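Local coordinates for amino acid ABC transporter, binding protein (Thermus thermophilus, PDB 3VV5) that binds the lysine analogue L-thialysine, (S)-2-aminoethyl-L-cysteine, as the solute-binding protein of an ABC transporter involved in its uptake, at residues D114-H119 with S227-L232; V127-G132 with R182-I187; K137-K142 with Q157-I162. One frame throughout, in Å; residues are numbered along the deposited sequence.

Contact 1 of 3, residues D114-H119 with S227-L232; sequences DFTNPH and SLLDAL
A chi1 of -171° turns Leu229 CG away from the backbone N and sends the leucine out from helix 226-242, its two methyls splayed against the backbone of residues 114-116 and the side chains of Asp114 and Thr116; Thr116, whose CG2 lies anti to its own carbonyl carbon, offers that methyl to the helix in return. This is helix-on-strand packing in one lobe of the solute-binding protein family 3 fold, where the helix meets the chain at strand 113-115. Leu229 CD1 does most of the touching: it lies 3.4 Å from Phe115 O and 3.7 Å from Thr116 N, pressed on the peptide between those residues. Its other methyl, CD2, meets Asp114 CB at 4.0 Å, so the two methyls fork over neighbouring positions of the chain. One turn further along the helix, Leu232 extends the apolar patch and rests with its remaining side chain near Val221 and Ile69.

The Asp114 carboxylate turns to Gly224 N, Lys223 and Lys226, so that of its side chain CB is the atom that meets the leucine, while Thr116 OG1 bonds Asn117 O at 2.8 Å, standing above that carbonyl's plane, and also meets Met219 N. Thr116 CG2 thereby sits between the two leucines, 3.8 Å from Leu229 CD1 and 3.9 Å from Leu232 CB.

Contact 2 of 3, residues V127-G132 with R182-I187; sequences VSRKGG and RIDTWI
Val127 and Trp186 form an antiparallel hydrogen-bonded pair between strands 120-129 and 185-189, with Trp186 N donating to Val127 O at 2.8 Å and Val127 N to Trp186 O at 2.9 Å. A CA-H...O contact from Thr185 to Val127 O adds to the backbone pairing.

Side-chain polar contacts lie beside this pair. Ser128 OG and Thr185 OG1 lie 2.9 Å apart, and Ser128 OG also meets Pro133 O. The Arg129 chain bends at chi3 (-64°), bringing NH1 to Ile183 O at 2.8 Å; the carbonyl lies in the guanidinium plane and the bond is nearly straight (165°). NH1 also reaches Leu178 O, whereas NH2 stays 4.1 Å from Asp184 OD1, beyond a salt bridge. A leucine in place of Arg129 would probably leave the carbonyls of Ile183 and Leu178 without this shared donor. One water sits over a guanidinium face, accepting from Arg129 N and donating to Asp184 O.

The apolar contact is made on the face carrying Val127 and Trp186, which lie side by side, Val127 CG1 and CG2 each 4.0 Å from Trp186 CE3.

Helix 171-180 packs on that face through Leu178, Ala174 and Leu175, and its Asp171 takes the indole NE1; strands 206-222 and 143-147 flank the pair within the mixed sheet.

Contact 3 of 3, residues K137-K142 with Q157-I162; sequences KDLQGK and QKIPGI
Leu139 meets residues 159-162 at both ends of its side chain. Its CB lies 3.9 Å from Ile162 CG1, the first apolar touch between the two segments. From there CG, set anti to the carbonyl carbon (chi1 -64°), carries the branch toward Ile159, and CD1 comes 4.2 Å from Ile159 CD1, the two side chains crossing at a slant. The second methyl, CD2, packs against Thr185 OG1. Val144 and Pro133 also pack on this leucine, which is the buried member of an otherwise largely exposed contact.

Two type II beta turns, Leu139 to Lys142 and Ile159 to Ile162, are set against each other here, each with a glycine of positive phi at its third position. They join the connections that lead into strands 143-147 and 164-168, which run parallel to one another in the sheet; helix 151-158, between them in sequence, completes a beta-alpha-beta unit.

The turns are joined by one backbone hydrogen bond, Gly141 N to Gly161 O at 2.8 Å, nearly straight at 166° although the donor is tilted 34° from the carbonyl plane. The same oxygen receives a CA-H...O contact from Gln140. Gln140 CG rests 3.6 Å from Pro160 O. Of the two branches of Ile162, CG2 lies 3.4 Å from Lys142 O, while CG1 approaches the carbonyl of Leu139, 3.7 Å from its oxygen.

Contacts 1 and 2 are buried, whereas contact 3 lies largely at the surface. The first two reach the same mixed sheet, but on opposite sides of the chain's centre, with centres about 36 Å apart: contact 1 lays a helix on a strand through leucine and threonine methyls packed on side chains and backbone, and contact 2 pairs two strands through backbone bonds, an arginine and a water. Contact 3 combines a single turn-to-turn backbone bond with small apolar touches. It adjoins contact 2, centres about 13 Å apart, where Leu139 packs on Thr185 and Lys142 on Asp184, so strand pairing and turn packing meet at one end of the molecule, away from contact 1.

Contact 1 of 3, residues D114-H119 with S227-L232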
loop_
_atom_site.group_PDB
_atom_site.type_symbol
_atom_site.label_atom_id
_atom_site.label_comp_id
_atom_site.label_asym_id
_atom_site.label_seq_id
_atom_site.Cartn_x
_atom_site.Cartn_y
_atom_site.Cartn_z
ATOM N N ASP A 114 8.703 5.065 -12.308
ATOM C CA ASP A 114 8.597 6.486 -11.970
ATOM C C ASP A 114 7.437 6.696 -10.986
ATOM O O ASP A 114 6.295 6.357 -11.296
ATOM C CB ASP A 114 8.380 7.345 -13.219
ATOM C CG ASP A 114 9.669 7.613 -13.984
ATOM O OD1 ASP A 114 10.721 7.854 -13.344
ATOM O OD2 ASP A 114 9.620 7.577 -15.225
ATOM N N PHE A 115 7.741 7.240 -9.808
ATOM C CA PHE A 115 6.716 7.504 -8.779
ATOM C C PHE A 115 6.144 8.900 -8.952
ATOM O O PHE A 115 6.889 9.836 -9.279
ATOM C CB PHE A 115 7.306 7.433 -7.371
ATOM C CG PHE A 115 7.520 6.032 -6.854
ATOM C CD1 PHE A 115 8.802 5.605 -6.519
ATOM C CD2 PHE A 115 6.431 5.152 -6.673
ATOM C CE1 PHE A 115 9.024 4.316 -6.030
ATOM C CE2 PHE A 115 6.642 3.891 -6.180
ATOM C CZ PHE A 115 7.943 3.467 -5.867
ATOM N N THR A 116 4.832 9.039 -8.711
ATOM C CA THR A 116 4.196 10.341 -8.603
ATOM C C THR A 116 4.627 10.986 -7.264
ATOM O O THR A 116 5.275 10.333 -6.409
ATOM C CB THR A 116 2.652 10.194 -8.604
ATOM O OG1 THR A 116 2.259 9.406 -7.461
ATOM C CG2 THR A 116 2.194 9.485 -9.866
ATOM N N ASN A 117 4.277 12.252 -7.076
ATOM C CA ASN A 117 4.209 12.800 -5.715
ATOM C C ASN A 117 3.378 11.843 -4.812
ATOM O O ASN A 117 2.410 11.222 -5.291
ATOM C CB ASN A 117 3.538 14.177 -5.753
ATOM C CG ASN A 117 4.410 15.237 -6.404
ATOM O OD1 ASN A 117 5.643 15.212 -6.279
ATOM N ND2 ASN A 117 3.774 16.170 -7.123
ATOM N N PRO A 118 3.728 11.728 -3.507
ATOM C CA PRO A 118 3.042 10.720 -2.682
ATOM C C PRO A 118 1.555 11.030 -2.448
ATOM O O PRO A 118 1.188 12.189 -2.302
ATOM C CB PRO A 118 3.813 10.773 -1.355
ATOM C CG PRO A 118 4.410 12.164 -1.315
ATOM C CD PRO A 118 4.754 12.467 -2.747
ATOM N N HIS A 119 0.710 10.002 -2.437
ATOM C CA HIS A 119 -0.712 10.199 -2.141
ATOM C C HIS A 119 -1.061 9.936 -0.676
ATOM O O HIS A 119 -2.202 10.164 -0.269
ATOM C CB HIS A 119 -1.627 9.407 -3.093
ATOM C CG HIS A 119 -1.440 7.920 -3.042
ATOM N ND1 HIS A 119 -0.389 7.279 -3.668
ATOM C CD2 HIS A 119 -2.195 6.944 -2.478
ATOM C CE1 HIS A 119 -0.499 5.978 -3.484
ATOM N NE2 HIS A 119 -1.594 5.744 -2.783
ATOM N N SER A 227 4.726 11.321 -19.717
ATOM C CA SER A 227 3.411 11.797 -20.149
ATOM C C SER A 227 2.325 11.465 -19.113
ATOM O O SER A 227 1.642 12.368 -18.593
ATOM C CB SER A 227 3.053 11.178 -21.512
ATOM O OG SER A 227 1.782 11.633 -21.911
ATOM N N LEU A 228 2.186 10.179 -18.790
ATOM C CA LEU A 228 1.216 9.773 -17.769
ATOM C C LEU A 228 1.580 10.302 -16.393
ATOM O O LEU A 228 0.698 10.758 -15.658
ATOM C CB LEU A 228 1.005 8.247 -17.736
ATOM C CG LEU A 228 -0.090 7.693 -16.804
ATOM C CD1 LEU A 228 -1.425 8.424 -16.953
ATOM C CD2 LEU A 228 -0.318 6.211 -17.042
ATOM N N LEU A 229 2.873 10.249 -16.041
ATOM C CA LEU A 229 3.361 10.801 -14.769
ATOM C C LEU A 229 2.866 12.246 -14.511
ATOM O O LEU A 229 2.322 12.551 -13.422
ATOM C CB LEU A 229 4.904 10.731 -14.684
ATOM C CG LEU A 229 5.556 11.069 -13.328
ATOM C CD1 LEU A 229 5.170 10.048 -12.239
ATOM C CD2 LEU A 229 7.051 11.149 -13.455
ATOM N N ASP A 230 3.052 13.119 -15.504
ATOM C CA ASP A 230 2.571 14.500 -15.386
ATOM C C ASP A 230 1.055 14.535 -15.143
ATOM O O ASP A 230 0.590 15.231 -14.233
ATOM C CB ASP A 230 2.954 15.357 -16.609
ATOM C CG ASP A 230 2.549 16.840 -16.453
ATOM O OD1 ASP A 230 2.597 17.386 -15.321
ATOM O OD2 ASP A 230 2.168 17.465 -17.479
ATOM N N ALA A 231 0.288 13.780 -15.932
ATOM C CA ALA A 231 -1.182 13.772 -15.771
ATOM C C ALA A 231 -1.626 13.280 -14.398
ATOM O O ALA A 231 -2.533 13.855 -13.795
ATOM C CB ALA A 231 -1.860 12.953 -16.869
ATOM N N LEU A 232 -0.983 12.227 -13.882
ATOM C CA LEU A 232 -1.370 11.724 -12.569
ATOM C C LEU A 232 -0.993 12.717 -11.478
ATOM O O LEU A 232 -1.783 12.953 -10.552
ATOM C CB LEU A 232 -0.782 10.320 -12.286
ATOM C CG LEU A 232 -1.260 9.211 -13.235
ATOM C CD1 LEU A 232 -0.438 7.917 -12.979
ATOM C CD2 LEU A 232 -2.733 8.910 -13.038
#

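Contact 2 of 3, residues V127-G132 with R182-I187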
loop_
_atom_site.group_PDB
_atom_site.type_symbol
_atom_site.label_atom_id
_atom_site.label_comp_id
_atom_site.label_asym_id
_atom_site.label_seq_id
_atom_site.Cartn_x
_atom_site.Cartn_y
_atom_site.Cartn_z
ATOM N N VAL A 127 3.664 -5.165 15.499
ATOM C CA VAL A 127 2.485 -5.588 16.242
ATOM C C VAL A 127 2.630 -7.013 16.763
ATOM O O VAL A 127 3.049 -7.928 16.044
ATOM C CB VAL A 127 1.094 -5.207 15.557
ATOM C CG1 VAL A 127 1.241 -4.687 14.102
ATOM C CG2 VAL A 127 0.016 -6.234 15.745
ATOM N N SER A 128 2.316 -7.171 18.043
ATOM C CA SER A 128 2.469 -8.467 18.697
ATOM C C SER A 128 1.222 -8.796 19.483
ATOM O O SER A 128 0.273 -8.012 19.525
ATOM C CB SER A 128 3.684 -8.454 19.649
ATOM O OG SER A 128 4.867 -8.007 18.993
ATOM N N ARG A 129 1.222 -9.964 20.113
ATOM C CA ARG A 129 0.177 -10.267 21.078
ATOM C C ARG A 129 0.504 -9.435 22.316
ATOM O O ARG A 129 1.645 -9.004 22.480
ATOM C CB ARG A 129 0.101 -11.781 21.370
ATOM C CG ARG A 129 -0.292 -12.620 20.134
ATOM C CD ARG A 129 -0.390 -14.129 20.425
ATOM N NE ARG A 129 0.900 -14.705 20.807
ATOM C CZ ARG A 129 1.900 -14.956 19.958
ATOM N NH1 ARG A 129 1.784 -14.688 18.657
ATOM N NH2 ARG A 129 3.026 -15.480 20.406
ATOM N N LYS A 130 -0.481 -9.172 23.167
ATOM C CA LYS A 130 -0.205 -8.444 24.408
ATOM C C LYS A 130 0.874 -9.161 25.227
ATOM O O LYS A 130 0.851 -10.386 25.354
ATOM C CB LYS A 130 -1.500 -8.223 25.183
ATOM C CG LYS A 130 -2.109 -6.875 24.852
ATOM C CD LYS A 130 -3.594 -6.846 25.041
ATOM C CE LYS A 130 -4.087 -5.421 25.017
ATOM N NZ LYS A 130 -3.695 -4.704 23.763
ATOM N N GLY A 131 1.862 -8.409 25.726
ATOM C CA GLY A 131 3.029 -9.028 26.394
ATOM C C GLY A 131 4.135 -9.426 25.437
ATOM O O GLY A 131 5.198 -9.916 25.851
ATOM N N GLY A 132 3.888 -9.224 24.143
ATOM C CA GLY A 132 4.847 -9.594 23.114
ATOM C C GLY A 132 5.807 -8.445 22.856
ATOM O O GLY A 132 5.764 -7.436 23.552
ATOM N N ARG A 182 1.944 -18.586 15.783
ATOM C CA ARG A 182 2.993 -19.188 14.958
ATOM C C ARG A 182 4.101 -18.191 14.593
ATOM O O ARG A 182 5.187 -18.574 14.140
ATOM C CB ARG A 182 2.394 -19.886 13.734
ATOM C CG ARG A 182 1.064 -20.594 14.056
ATOM C CD ARG A 182 1.030 -22.050 13.616
ATOM N NE ARG A 182 0.891 -22.200 12.166
ATOM C CZ ARG A 182 -0.264 -22.381 11.525
ATOM N NH1 ARG A 182 -1.420 -22.434 12.194
ATOM N NH2 ARG A 182 -0.260 -22.512 10.203
ATOM N N ILE A 183 3.836 -16.908 14.824
ATOM C CA ILE A 183 4.902 -15.912 14.796
ATOM C C ILE A 183 4.745 -15.044 16.035
ATOM O O ILE A 183 3.659 -14.971 16.619
ATOM C CB ILE A 183 4.866 -15.042 13.519
ATOM C CG1 ILE A 183 3.541 -14.270 13.427
ATOM C CG2 ILE A 183 5.068 -15.898 12.245
ATOM C CD1 ILE A 183 3.496 -13.299 12.261
ATOM N N ASP A 184 5.826 -14.390 16.435
ATOM C CA ASP A 184 5.814 -13.516 17.610
ATOM C C ASP A 184 5.352 -12.101 17.291
ATOM O O ASP A 184 4.817 -11.399 18.156
ATOM C CB ASP A 184 7.219 -13.422 18.199
ATOM C CG ASP A 184 7.661 -14.708 18.870
ATOM O OD1 ASP A 184 7.046 -15.084 19.897
ATOM O OD2 ASP A 184 8.628 -15.323 18.381
ATOM N N THR A 185 5.582 -11.684 16.054
ATOM C CA THR A 185 5.454 -10.278 15.670
ATOM C C THR A 185 5.104 -10.166 14.190
ATOM O O THR A 185 5.612 -10.915 13.379
ATOM C CB THR A 185 6.760 -9.517 15.997
ATOM O OG1 THR A 185 6.847 -9.329 17.422
ATOM C CG2 THR A 185 6.801 -8.126 15.308
ATOM N N TRP A 186 4.216 -9.222 13.861
ATOM C CA TRP A 186 3.842 -8.904 12.490
ATOM C C TRP A 186 4.280 -7.469 12.230
ATOM O O TRP A 186 3.986 -6.585 13.042
ATOM C CB TRP A 186 2.310 -9.040 12.397
ATOM C CG TRP A 186 1.631 -8.582 11.138
ATOM C CD1 TRP A 186 2.073 -8.698 9.843
ATOM C CD2 TRP A 186 0.332 -7.978 11.070
ATOM N NE1 TRP A 186 1.101 -8.206 8.970
ATOM C CE2 TRP A 186 0.036 -7.753 9.705
ATOM C CE3 TRP A 186 -0.615 -7.611 12.042
ATOM C CZ2 TRP A 186 -1.169 -7.161 9.286
ATOM C CZ3 TRP A 186 -1.804 -7.013 11.627
ATOM C CH2 TRP A 186 -2.073 -6.803 10.260
ATOM N N ILE A 187 5.043 -7.231 11.157
ATOM C CA ILE A 187 5.440 -5.873 10.829
ATOM C C ILE A 187 4.615 -5.447 9.641
ATOM O O ILE A 187 4.639 -6.098 8.593
ATOM C CB ILE A 187 6.955 -5.704 10.544
ATOM C CG1 ILE A 187 7.785 -6.024 11.803
ATOM C CG2 ILE A 187 7.246 -4.256 10.115
ATOM C CD1 ILE A 187 9.288 -5.803 11.613
HETATM O O HOH W 1 3.352 -11.933 20.338
#

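Contact 3 of 3, residues K137-K142 with Q157-I162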
loop_
_atom_site.group_PDB
_atom_site.type_symbol
_atom_site.label_atom_id
_atom_site.label_comp_id
_atom_site.label_asym_id
_atom_site.label_seq_id
_atom_site.Cartn_x
_atom_site.Cartn_y
_atom_site.Cartn_z
ATOM N N LYS A 137 14.622 -3.900 19.304
ATOM C CA LYS A 137 15.528 -4.608 20.227
ATOM C C LYS A 137 14.850 -5.882 20.751
ATOM O O LYS A 137 15.492 -6.930 20.885
ATOM C CB LYS A 137 15.937 -3.678 21.394
ATOM C CG LYS A 137 17.034 -4.224 22.318
ATOM C CD LYS A 137 16.985 -3.534 23.697
ATOM C CE LYS A 137 18.036 -4.079 24.670
ATOM N NZ LYS A 137 17.917 -5.552 24.940
ATOM N N ASP A 138 13.549 -5.783 21.020
ATOM C CA ASP A 138 12.749 -6.899 21.559
ATOM C C ASP A 138 12.665 -8.104 20.609
ATOM O O ASP A 138 12.261 -9.202 21.020
ATOM C CB ASP A 138 11.304 -6.442 21.832
ATOM C CG ASP A 138 11.136 -5.669 23.118
ATOM O OD1 ASP A 138 12.100 -5.544 23.910
ATOM O OD2 ASP A 138 9.997 -5.176 23.337
ATOM N N LEU A 139 12.998 -7.885 19.337
ATOM C CA LEU A 139 12.838 -8.915 18.299
ATOM C C LEU A 139 13.988 -9.921 18.226
ATOM O O LEU A 139 13.912 -10.916 17.502
ATOM C CB LEU A 139 12.579 -8.282 16.927
ATOM C CG LEU A 139 11.279 -7.473 16.766
ATOM C CD1 LEU A 139 11.127 -6.933 15.361
ATOM C CD2 LEU A 139 10.061 -8.256 17.146
ATOM N N GLN A 140 15.046 -9.665 18.986
ATOM C CA GLN A 140 16.145 -10.630 19.121
ATOM C C GLN A 140 15.644 -12.005 19.590
ATOM O O GLN A 140 15.023 -12.117 20.637
ATOM C CB GLN A 140 17.222 -10.070 20.065
ATOM C CG GLN A 140 17.882 -8.826 19.484
ATOM C CD GLN A 140 18.930 -8.195 20.379
ATOM O OE1 GLN A 140 19.888 -8.847 20.801
ATOM N NE2 GLN A 140 18.770 -6.899 20.646
ATOM N N GLY A 141 15.887 -13.041 18.788
ATOM C CA GLY A 141 15.460 -14.410 19.141
ATOM C C GLY A 141 13.999 -14.684 18.817
ATOM O O GLY A 141 13.445 -15.726 19.199
ATOM N N LYS A 142 13.377 -13.762 18.084
ATOM C CA LYS A 142 11.937 -13.853 17.819
ATOM C C LYS A 142 11.652 -14.215 16.370
ATOM O O LYS A 142 12.512 -14.074 15.490
ATOM C CB LYS A 142 11.222 -12.555 18.232
ATOM C CG LYS A 142 11.470 -12.162 19.687
ATOM C CD LYS A 142 10.747 -13.094 20.645
ATOM C CE LYS A 142 11.155 -12.844 22.082
ATOM N NZ LYS A 142 10.218 -13.604 22.983
ATOM N N GLN A 157 14.763 -7.544 7.667
ATOM C CA GLN A 157 16.095 -8.038 7.275
ATOM C C GLN A 157 17.266 -7.209 7.823
ATOM O O GLN A 157 18.394 -7.692 7.891
ATOM C CB GLN A 157 16.188 -8.160 5.746
ATOM C CG GLN A 157 15.482 -9.388 5.171
ATOM C CD GLN A 157 15.291 -9.318 3.664
ATOM O OE1 GLN A 157 15.417 -8.252 3.045
ATOM N NE2 GLN A 157 14.970 -10.460 3.062
ATOM N N LYS A 158 16.999 -5.970 8.222
ATOM C CA LYS A 158 18.036 -5.079 8.758
ATOM C C LYS A 158 18.125 -5.087 10.292
ATOM O O LYS A 158 19.110 -4.616 10.851
ATOM C CB LYS A 158 17.841 -3.642 8.243
ATOM C CG LYS A 158 17.713 -3.531 6.712
ATOM C CD LYS A 158 19.034 -3.260 5.998
ATOM C CE LYS A 158 19.140 -1.787 5.578
ATOM N NZ LYS A 158 20.415 -1.466 4.844
ATOM N N ILE A 159 17.098 -5.598 10.966
ATOM C CA ILE A 159 17.095 -5.690 12.432
ATOM C C ILE A 159 17.916 -6.905 12.923
ATOM O O ILE A 159 17.577 -8.053 12.622
ATOM C CB ILE A 159 15.653 -5.732 12.984
ATOM C CG1 ILE A 159 14.859 -4.501 12.518
ATOM C CG2 ILE A 159 15.643 -5.846 14.518
ATOM C CD1 ILE A 159 13.344 -4.672 12.625
ATOM N N PRO A 160 18.993 -6.656 13.694
ATOM C CA PRO A 160 19.872 -7.782 14.014
ATOM C C PRO A 160 19.263 -8.723 15.053
ATOM O O PRO A 160 18.539 -8.280 15.955
ATOM C CB PRO A 160 21.152 -7.112 14.548
ATOM C CG PRO A 160 20.908 -5.597 14.468
ATOM C CD PRO A 160 19.428 -5.406 14.343
ATOM N N GLY A 161 19.530 -10.015 14.892
ATOM C CA GLY A 161 19.227 -10.986 15.922
ATOM C C GLY A 161 17.885 -11.668 15.817
ATOM O O GLY A 161 17.570 -12.517 16.642
ATOM N N ILE A 162 17.086 -11.304 14.812
ATOM C CA ILE A 162 15.817 -11.986 14.573
ATOM C C ILE A 162 16.080 -13.445 14.213
ATOM O O ILE A 162 16.914 -13.743 13.359
ATOM C CB ILE A 162 14.995 -11.296 13.467
ATOM C CG1 ILE A 162 14.494 -9.933 13.967
ATOM C CG2 ILE A 162 13.824 -12.203 13.016
ATOM C CD1 ILE A 162 13.978 -9.009 12.878
#